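Local coordinates for protein TCR beta chain (Gallus gallus, PDB 6LIR) that pairs with the alpha chain to form the chicken alpha-beta T-cell receptor, which probably recognises antigen presented by MHC molecules, at residues B[155-169]-B[178-190]. Residues are numbered along the deposited sequence; the frame is centred on the assembly and turned at random.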
ATOM      1  N   TRP B 155     -11.856   1.467   6.003  1.00 37.52           N
ATOM      2  CA  TRP B 155     -13.309   1.475   6.067  1.00 37.10           C
ATOM      3  C   TRP B 155     -13.814   0.310   6.908  1.00 42.08           C
ATOM      4  O   TRP B 155     -13.282  -0.802   6.827  1.00 39.12           O
ATOM      5  CB  TRP B 155     -13.921   1.376   4.668  1.00 42.28           C
ATOM      6  CG  TRP B 155     -13.806   2.610   3.835  1.00 38.65           C
ATOM      7  CD1 TRP B 155     -12.815   2.911   2.947  1.00 40.68           C
ATOM      8  CD2 TRP B 155     -14.735   3.697   3.784  1.00 41.10           C
ATOM      9  NE1 TRP B 155     -13.064   4.126   2.352  1.00 39.90           N
ATOM     10  CE2 TRP B 155     -14.235   4.630   2.851  1.00 41.90           C
ATOM     11  CE3 TRP B 155     -15.938   3.977   4.441  1.00 38.01           C
ATOM     12  CZ2 TRP B 155     -14.898   5.819   2.557  1.00 42.55           C
ATOM     13  CZ3 TRP B 155     -16.593   5.159   4.150  1.00 41.59           C
ATOM     14  CH2 TRP B 155     -16.072   6.065   3.215  1.00 40.01           C
ATOM     15  N   LYS B 156     -14.847   0.570   7.706  1.00 40.31           N
ATOM     16  CA  LYS B 156     -15.680  -0.472   8.285  1.00 41.34           C
ATOM     17  C   LYS B 156     -17.117  -0.283   7.817  1.00 44.70           C
ATOM     18  O   LYS B 156     -17.619   0.845   7.781  1.00 44.83           O
ATOM     19  CB  LYS B 156     -15.610  -0.456   9.814  1.00 43.47           C
ATOM     20  CG  LYS B 156     -14.282  -0.950  10.371  1.00 48.81           C
ATOM     21  CD  LYS B 156     -14.342  -1.120  11.883  1.00 47.34           C
ATOM     22  CE  LYS B 156     -13.045  -1.686  12.423  1.00 52.96           C
ATOM     23  NZ  LYS B 156     -13.052  -1.782  13.908  1.00 62.82           N
ATOM     24  N   VAL B 157     -17.788  -1.381   7.486  1.00 39.78           N
ATOM     25  CA  VAL B 157     -19.212  -1.356   7.176  1.00 47.05           C
ATOM     26  C   VAL B 157     -19.919  -2.208   8.221  1.00 49.30           C
ATOM     27  O   VAL B 157     -19.728  -3.431   8.269  1.00 50.38           O
ATOM     28  CB  VAL B 157     -19.510  -1.857   5.756  1.00 47.41           C
ATOM     29  CG1 VAL B 157     -21.009  -1.871   5.512  1.00 47.40           C
ATOM     30  CG2 VAL B 157     -18.812  -0.982   4.726  1.00 44.35           C
ATOM     31  N   ASN B 158     -20.749  -1.566   9.039  1.00 48.24           N
ATOM     32  CA  ASN B 158     -21.478  -2.217  10.124  1.00 51.08           C
ATOM     33  C   ASN B 158     -20.522  -3.003  11.024  1.00 54.37           C
ATOM     34  O   ASN B 158     -20.668  -4.206  11.242  1.00 56.69           O
ATOM     35  CB  ASN B 158     -22.588  -3.113   9.571  1.00 49.63           C
ATOM     36  CG  ASN B 158     -23.685  -2.322   8.886  1.00 51.67           C
ATOM     37  OD1 ASN B 158     -24.003  -1.204   9.293  1.00 46.03           O
ATOM     38  ND2 ASN B 158     -24.267  -2.897   7.840  1.00 47.71           N
ATOM     39  N   GLY B 159     -19.529  -2.288  11.552  1.00 52.31           N
ATOM     40  CA  GLY B 159     -18.565  -2.863  12.468  1.00 58.56           C
ATOM     41  C   GLY B 159     -17.540  -3.801  11.864  1.00 56.46           C
ATOM     42  O   GLY B 159     -16.620  -4.217  12.578  1.00 56.18           O
ATOM     43  N   VAL B 160     -17.657  -4.156  10.586  1.00 49.22           N
ATOM     44  CA  VAL B 160     -16.786  -5.144   9.960  1.00 53.69           C
ATOM     45  C   VAL B 160     -15.813  -4.446   9.019  1.00 52.90           C
ATOM     46  O   VAL B 160     -16.202  -3.545   8.267  1.00 50.09           O
ATOM     47  CB  VAL B 160     -17.617  -6.201   9.203  1.00 56.25           C
ATOM     48  CG1 VAL B 160     -16.720  -7.263   8.583  1.00 53.45           C
ATOM     49  CG2 VAL B 160     -18.647  -6.832  10.133  1.00 55.13           C
ATOM     50  N   LYS B 161     -14.554  -4.890   9.037  1.00 49.06           N
ATOM     51  CA  LYS B 161     -13.556  -4.409   8.085  1.00 48.44           C
ATOM     52  C   LYS B 161     -14.029  -4.653   6.662  1.00 46.30           C
ATOM     53  O   LYS B 161     -14.434  -5.766   6.315  1.00 48.55           O
ATOM     54  CB  LYS B 161     -12.213  -5.109   8.307  1.00 49.24           C
ATOM     55  CG  LYS B 161     -11.793  -5.234   9.759  1.00 60.13           C
ATOM     56  CD  LYS B 161     -10.476  -4.539  10.047  1.00 61.61           C
ATOM     57  CE  LYS B 161     -10.081  -4.736  11.507  1.00 67.93           C
ATOM     58  NZ  LYS B 161      -8.869  -5.590  11.660  1.00 62.69           N
ATOM     59  N   ARG B 162     -13.983  -3.615   5.835  1.00 47.12           N
ATOM     60  CA  ARG B 162     -14.450  -3.705   4.460  1.00 41.44           C
ATOM     61  C   ARG B 162     -13.293  -3.419   3.519  1.00 38.80           C
ATOM     62  O   ARG B 162     -12.582  -2.422   3.684  1.00 41.87           O
ATOM     63  CB  ARG B 162     -15.589  -2.712   4.217  1.00 44.82           C
ATOM     64  CG  ARG B 162     -16.015  -2.570   2.765  1.00 40.84           C
ATOM     65  CD  ARG B 162     -16.847  -3.757   2.327  1.00 44.15           C
ATOM     66  NE  ARG B 162     -17.606  -3.469   1.114  1.00 48.83           N
ATOM     67  CZ  ARG B 162     -18.912  -3.223   1.088  1.00 45.90           C
ATOM     68  NH1 ARG B 162     -19.517  -2.970  -0.064  1.00 47.10           N
ATOM     69  NH2 ARG B 162     -19.615  -3.233   2.212  1.00 49.95           N
ATOM     70  N   THR B 163     -13.131  -4.273   2.516  1.00 43.45           N
ATOM     71  CA  THR B 163     -12.126  -4.081   1.487  1.00 41.70           C
ATOM     72  C   THR B 163     -12.696  -4.045   0.081  1.00 45.87           C
ATOM     73  O   THR B 163     -12.146  -3.356  -0.784  1.00 40.73           O
ATOM     74  CB  THR B 163     -11.099  -5.225   1.536  1.00 43.30           C
ATOM     75  OG1 THR B 163     -11.786  -6.479   1.664  1.00 56.05           O
ATOM     76  CG2 THR B 163     -10.150  -5.060   2.706  1.00 43.29           C
ATOM     77  N   GLU B 164     -13.773  -4.782  -0.169  1.00 45.48           N
ATOM     78  CA  GLU B 164     -14.418  -4.802  -1.473  1.00 52.50           C
ATOM     79  C   GLU B 164     -14.938  -3.413  -1.833  1.00 47.70           C
ATOM     80  O   GLU B 164     -15.724  -2.816  -1.087  1.00 61.93           O
ATOM     81  CB  GLU B 164     -15.536  -5.845  -1.490  1.00 51.96           C
ATOM     82  CG  GLU B 164     -15.560  -6.704  -2.766  1.00 69.71           C
ATOM     83  CD  GLU B 164     -14.475  -7.764  -2.769  1.00 78.33           C
ATOM     84  OE1 GLU B 164     -14.515  -8.712  -1.954  1.00 80.36           O
ATOM     85  OE2 GLU B 164     -13.531  -7.617  -3.570  1.00 80.50           O
ATOM     86  N   GLY B 165     -14.516  -2.918  -2.993  1.00 48.48           N
ATOM     87  CA  GLY B 165     -14.924  -1.628  -3.482  1.00 42.61           C
ATOM     88  C   GLY B 165     -14.174  -0.457  -2.901  1.00 41.09           C
ATOM     89  O   GLY B 165     -14.527   0.691  -3.197  1.00 42.87           O
ATOM     90  N   VAL B 166     -13.129  -0.697  -2.113  1.00 46.20           N
ATOM     91  CA  VAL B 166     -12.371   0.379  -1.492  1.00 43.27           C
ATOM     92  C   VAL B 166     -11.170   0.695  -2.371  1.00 39.38           C
ATOM     93  O   VAL B 166     -10.415  -0.207  -2.761  1.00 43.17           O
ATOM     94  CB  VAL B 166     -11.929  -0.004  -0.071  1.00 43.74           C
ATOM     95  CG1 VAL B 166     -10.998   1.057   0.512  1.00 42.88           C
ATOM     96  CG2 VAL B 166     -13.145  -0.194   0.822  1.00 42.10           C
ATOM     97  N   GLY B 167     -11.002   1.972  -2.704  1.00 39.63           N
ATOM     98  CA  GLY B 167      -9.745   2.423  -3.260  1.00 37.75           C
ATOM     99  C   GLY B 167      -9.120   3.519  -2.429  1.00 42.34           C
ATOM    100  O   GLY B 167      -9.652   4.631  -2.368  1.00 43.25           O
ATOM    101  N   THR B 168      -7.975   3.236  -1.822  1.00 39.74           N
ATOM    102  CA  THR B 168      -7.285   4.178  -0.952  1.00 41.34           C
ATOM    103  C   THR B 168      -5.992   4.623  -1.617  1.00 42.05           C
ATOM    104  O   THR B 168      -5.247   3.786  -2.137  1.00 41.68           O
ATOM    105  CB  THR B 168      -7.002   3.550   0.414  1.00 37.78           C
ATOM    106  OG1 THR B 168      -8.237   3.106   0.995  1.00 34.24           O
ATOM    107  CG2 THR B 168      -6.346   4.558   1.341  1.00 40.41           C
ATOM    108  N   ASP B 169      -5.736   5.932  -1.618  1.00 41.15           N
ATOM    109  CA  ASP B 169      -4.460   6.420  -2.124  1.00 43.51           C
ATOM    110  C   ASP B 169      -3.321   5.770  -1.353  1.00 47.55           C
ATOM    111  O   ASP B 169      -3.351   5.691  -0.121  1.00 43.27           O
ATOM    112  CB  ASP B 169      -4.369   7.941  -1.992  1.00 40.74           C
ATOM    113  CG  ASP B 169      -5.449   8.658  -2.759  1.00 45.59           C
ATOM    114  OD1 ASP B 169      -6.076   8.019  -3.630  1.00 44.92           O
ATOM    115  OD2 ASP B 169      -5.670   9.859  -2.494  1.00 46.49           O
ATOM    116  N   THR B 178       0.657  21.103   4.736  1.00 86.66           N
ATOM    117  CA  THR B 178       0.068  19.889   5.287  1.00 76.34           C
ATOM    118  C   THR B 178      -0.137  18.840   4.193  1.00 76.63           C
ATOM    119  O   THR B 178       0.075  19.097   3.005  1.00 78.70           O
ATOM    120  CB  THR B 178      -1.248  20.204   5.994  1.00 69.44           C
ATOM    121  OG1 THR B 178      -1.953  21.197   5.239  1.00 78.55           O
ATOM    122  CG2 THR B 178      -0.960  20.758   7.374  1.00 65.30           C
ATOM    123  N   TYR B 179      -0.516  17.631   4.609  1.00 69.11           N
ATOM    124  CA  TYR B 179      -0.802  16.534   3.695  1.00 63.87           C
ATOM    125  C   TYR B 179      -2.278  16.160   3.773  1.00 60.94           C
ATOM    126  O   TYR B 179      -2.962  16.438   4.763  1.00 57.37           O
ATOM    127  CB  TYR B 179       0.030  15.291   4.027  1.00 59.84           C
ATOM    128  CG  TYR B 179       1.523  15.497   4.004  1.00 62.88           C
ATOM    129  CD1 TYR B 179       2.258  15.242   2.854  1.00 63.01           C
ATOM    130  CD2 TYR B 179       2.198  15.934   5.135  1.00 60.22           C
ATOM    131  CE1 TYR B 179       3.623  15.428   2.830  1.00 66.63           C
ATOM    132  CE2 TYR B 179       3.563  16.120   5.120  1.00 61.74           C
ATOM    133  CZ  TYR B 179       4.272  15.864   3.965  1.00 63.71           C
ATOM    134  OH  TYR B 179       5.636  16.047   3.941  1.00 71.82           O
ATOM    135  N   SER B 180      -2.765  15.541   2.698  1.00 48.58           N
ATOM    136  CA  SER B 180      -4.099  14.962   2.660  1.00 46.48           C
ATOM    137  C   SER B 180      -4.024  13.541   2.115  1.00 45.12           C
ATOM    138  O   SER B 180      -3.046  13.149   1.475  1.00 43.68           O
ATOM    139  CB  SER B 180      -5.059  15.807   1.808  1.00 49.84           C
ATOM    140  OG  SER B 180      -4.800  15.638   0.426  1.00 52.65           O
ATOM    141  N   LEU B 181      -5.088  12.776   2.355  1.00 43.26           N
ATOM    142  CA  LEU B 181      -5.194  11.409   1.865  1.00 42.03           C
ATOM    143  C   LEU B 181      -6.662  11.105   1.607  1.00 42.13           C
ATOM    144  O   LEU B 181      -7.530  11.524   2.373  1.00 41.28           O
ATOM    145  CB  LEU B 181      -4.597  10.396   2.853  1.00 40.13           C
ATOM    146  CG  LEU B 181      -4.307   9.001   2.284  1.00 42.79           C
ATOM    147  CD1 LEU B 181      -3.049   9.009   1.420  1.00 39.01           C
ATOM    148  CD2 LEU B 181      -4.190   7.963   3.393  1.00 45.38           C
ATOM    149  N   THR B 182      -6.933  10.377   0.529  1.00 42.75           N
ATOM    150  CA  THR B 182      -8.295  10.137   0.080  1.00 43.58           C
ATOM    151  C   THR B 182      -8.556   8.644  -0.043  1.00 40.58           C
ATOM    152  O   THR B 182      -7.699   7.890  -0.512  1.00 43.71           O
ATOM    153  CB  THR B 182      -8.556  10.827  -1.274  1.00 46.59           C
ATOM    154  OG1 THR B 182      -8.296  12.231  -1.155  1.00 48.02           O
ATOM    155  CG2 THR B 182      -9.994  10.625  -1.725  1.00 40.49           C
ATOM    156  N   SER B 183      -9.758   8.228   0.347  1.00 37.72           N
ATOM    157  CA  SER B 183     -10.193   6.851   0.173  1.00 39.20           C
ATOM    158  C   SER B 183     -11.621   6.852  -0.336  1.00 40.18           C
ATOM    159  O   SER B 183     -12.466   7.597   0.168  1.00 41.09           O
ATOM    160  CB  SER B 183     -10.112   6.060   1.483  1.00 37.84           C
ATOM    161  OG  SER B 183     -10.418   4.698   1.248  1.00 41.46           O
ATOM    162  N   ARG B 184     -11.877   6.027  -1.343  1.00 37.46           N
ATOM    163  CA  ARG B 184     -13.193   5.901  -1.947  1.00 41.89           C
ATOM    164  C   ARG B 184     -13.717   4.497  -1.703  1.00 41.21           C
ATOM    165  O   ARG B 184     -12.991   3.518  -1.903  1.00 39.05           O
ATOM    166  CB  ARG B 184     -13.141   6.218  -3.444  1.00 38.97           C
ATOM    167  CG  ARG B 184     -12.904   7.693  -3.728  1.00 42.82           C
ATOM    168  CD  ARG B 184     -11.765   7.917  -4.718  1.00 49.30           C
ATOM    169  NE  ARG B 184     -10.512   7.333  -4.260  1.00 48.30           N
ATOM    170  CZ  ARG B 184      -9.323   7.919  -4.368  1.00 44.58           C
ATOM    171  NH1 ARG B 184      -9.209   9.123  -4.912  1.00 47.13           N
ATOM    172  NH2 ARG B 184      -8.246   7.296  -3.923  1.00 44.92           N
ATOM    173  N   LEU B 185     -14.956   4.404  -1.232  1.00 34.67           N
ATOM    174  CA  LEU B 185     -15.691   3.146  -1.163  1.00 37.25           C
ATOM    175  C   LEU B 185     -16.880   3.255  -2.109  1.00 38.21           C
ATOM    176  O   LEU B 185     -17.795   4.050  -1.872  1.00 36.42           O
ATOM    177  CB  LEU B 185     -16.146   2.848   0.265  1.00 36.77           C
ATOM    178  CG  LEU B 185     -17.225   1.772   0.434  1.00 39.85           C
ATOM    179  CD1 LEU B 185     -16.764   0.429  -0.127  1.00 38.43           C
ATOM    180  CD2 LEU B 185     -17.641   1.634   1.898  1.00 37.66           C
ATOM    181  N   ARG B 186     -16.863   2.466  -3.178  1.00 37.48           N
ATOM    182  CA  ARG B 186     -17.955   2.439  -4.144  1.00 38.23           C
ATOM    183  C   ARG B 186     -18.829   1.220  -3.885  1.00 40.78           C
ATOM    184  O   ARG B 186     -18.327   0.093  -3.828  1.00 39.75           O
ATOM    185  CB  ARG B 186     -17.434   2.428  -5.583  1.00 35.41           C
ATOM    186  CG  ARG B 186     -18.501   2.834  -6.605  1.00 34.35           C
ATOM    187  CD  ARG B 186     -17.936   3.081  -7.999  1.00 35.84           C
ATOM    188  NE  ARG B 186     -18.827   3.940  -8.786  1.00 35.00           N
ATOM    189  CZ  ARG B 186     -18.782   4.062 -10.110  1.00 39.72           C
ATOM    190  NH1 ARG B 186     -17.892   3.377 -10.813  1.00 37.52           N
ATOM    191  NH2 ARG B 186     -19.633   4.869 -10.734  1.00 38.01           N
ATOM    192  N   ILE B 187     -20.131   1.449  -3.698  1.00 40.19           N
ATOM    193  CA  ILE B 187     -21.069   0.382  -3.385  1.00 43.47           C
ATOM    194  C   ILE B 187     -22.256   0.448  -4.338  1.00 44.63           C
ATOM    195  O   ILE B 187     -22.522   1.474  -4.968  1.00 46.32           O
ATOM    196  CB  ILE B 187     -21.560   0.472  -1.928  1.00 45.42           C
ATOM    197  CG1 ILE B 187     -22.257   1.815  -1.708  1.00 41.59           C
ATOM    198  CG2 ILE B 187     -20.396   0.302  -0.958  1.00 36.50           C
ATOM    199  CD1 ILE B 187     -22.714   2.043  -0.294  1.00 43.92           C
ATOM    200  N   SER B 188     -22.972  -0.673  -4.436  1.00 42.81           N
ATOM    201  CA  SER B 188     -24.204  -0.721  -5.210  1.00 47.23           C
ATOM    202  C   SER B 188     -25.255   0.209  -4.610  1.00 48.17           C
ATOM    203  O   SER B 188     -25.240   0.512  -3.415  1.00 45.23           O
ATOM    204  CB  SER B 188     -24.738  -2.152  -5.268  1.00 45.20           C
ATOM    205  OG  SER B 188     -25.238  -2.544  -4.003  1.00 51.01           O
ATOM    206  N   ALA B 189     -26.166   0.688  -5.467  1.00 46.36           N
ATOM    207  CA  ALA B 189     -27.268   1.521  -4.993  1.00 44.40           C
ATOM    208  C   ALA B 189     -28.112   0.806  -3.937  1.00 43.52           C
ATOM    209  O   ALA B 189     -28.531   1.424  -2.950  1.00 45.55           O
ATOM    210  CB  ALA B 189     -28.134   1.958  -6.174  1.00 42.12           C
ATOM    211  N   GLN B 190     -28.358  -0.498  -4.119  1.00 49.08           N
ATOM    212  CA  GLN B 190     -29.119  -1.276  -3.137  1.00 56.29           C
ATOM    213  C   GLN B 190     -28.472  -1.226  -1.755  1.00 54.83           C
ATOM    214  O   GLN B 190     -29.166  -1.111  -0.736  1.00 54.65           O
ATOM    215  CB  GLN B 190     -29.311  -2.722  -3.603  1.00 62.27           C
ATOM    216  CG  GLN B 190     -28.155  -3.366  -4.342  1.00 68.04           C
ATOM    217  CD  GLN B 190     -28.191  -3.057  -5.829  1.00 77.87           C
ATOM    218  OE1 GLN B 190     -27.746  -1.991  -6.257  1.00 79.98           O
ATOM    219  NE2 GLN B 190     -28.751  -3.970  -6.618  1.00 80.39           N
TER
HETATM  220  O   HOH W   1     -18.959  -2.392  -2.969  1.00 43.16           O
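Gly167 and Arg184 face each other as an antiparallel hydrogen-bonded pair, Gly167 N giving to Arg184 O at 2.6 Å and Arg184 N returning to Gly167 O at 2.8 Å; Arg186 N to Gly165 O and Asp169 N to Thr182 O extend the pairing. Gly165, at positive phi in a type II turn, lies so close to Arg186 O that a side chain would collide with it.

Between the sheets, the packing is largely apolar. Leu185 CB sits over the five-membered ring of Trp155 in a CH-pi contact, 3.8 Å from its centroid. With CG anti to the backbone N (chi1 164°), Leu185 sends CD2 across to Val157 CG2 of the facing sheet and CD1 to Val166 CG2 of its own.

Polar groups here are paired. The small Ser183 accepts from Trp155 NE1 at OG (2.9 Å, bent to 137°) and shares a hydrogen bond with Thr168 OG1 (2.7 Å). A leucine in place of Trp155 would probably leave Ser183 OG without its indole partner and Leu185 CB without a ring to cover. The Arg162 guanidinium lies over Leu185 CD1, its NH2 pairing with Glu191.

On the opposite sheet face, the kinked Arg184 chain curls back so that NH2 meets Asp169 OD1 in a salt bridge, carboxylate and guanidinium planes 54° apart; Thr150 OG1 of the alpha chain hydrogen-bonds Asp169 OD2.

Trp155, resting on the Cys141–Cys201 disulfide, is the core tryptophan of the immunoglobulin C1-set beta sandwich.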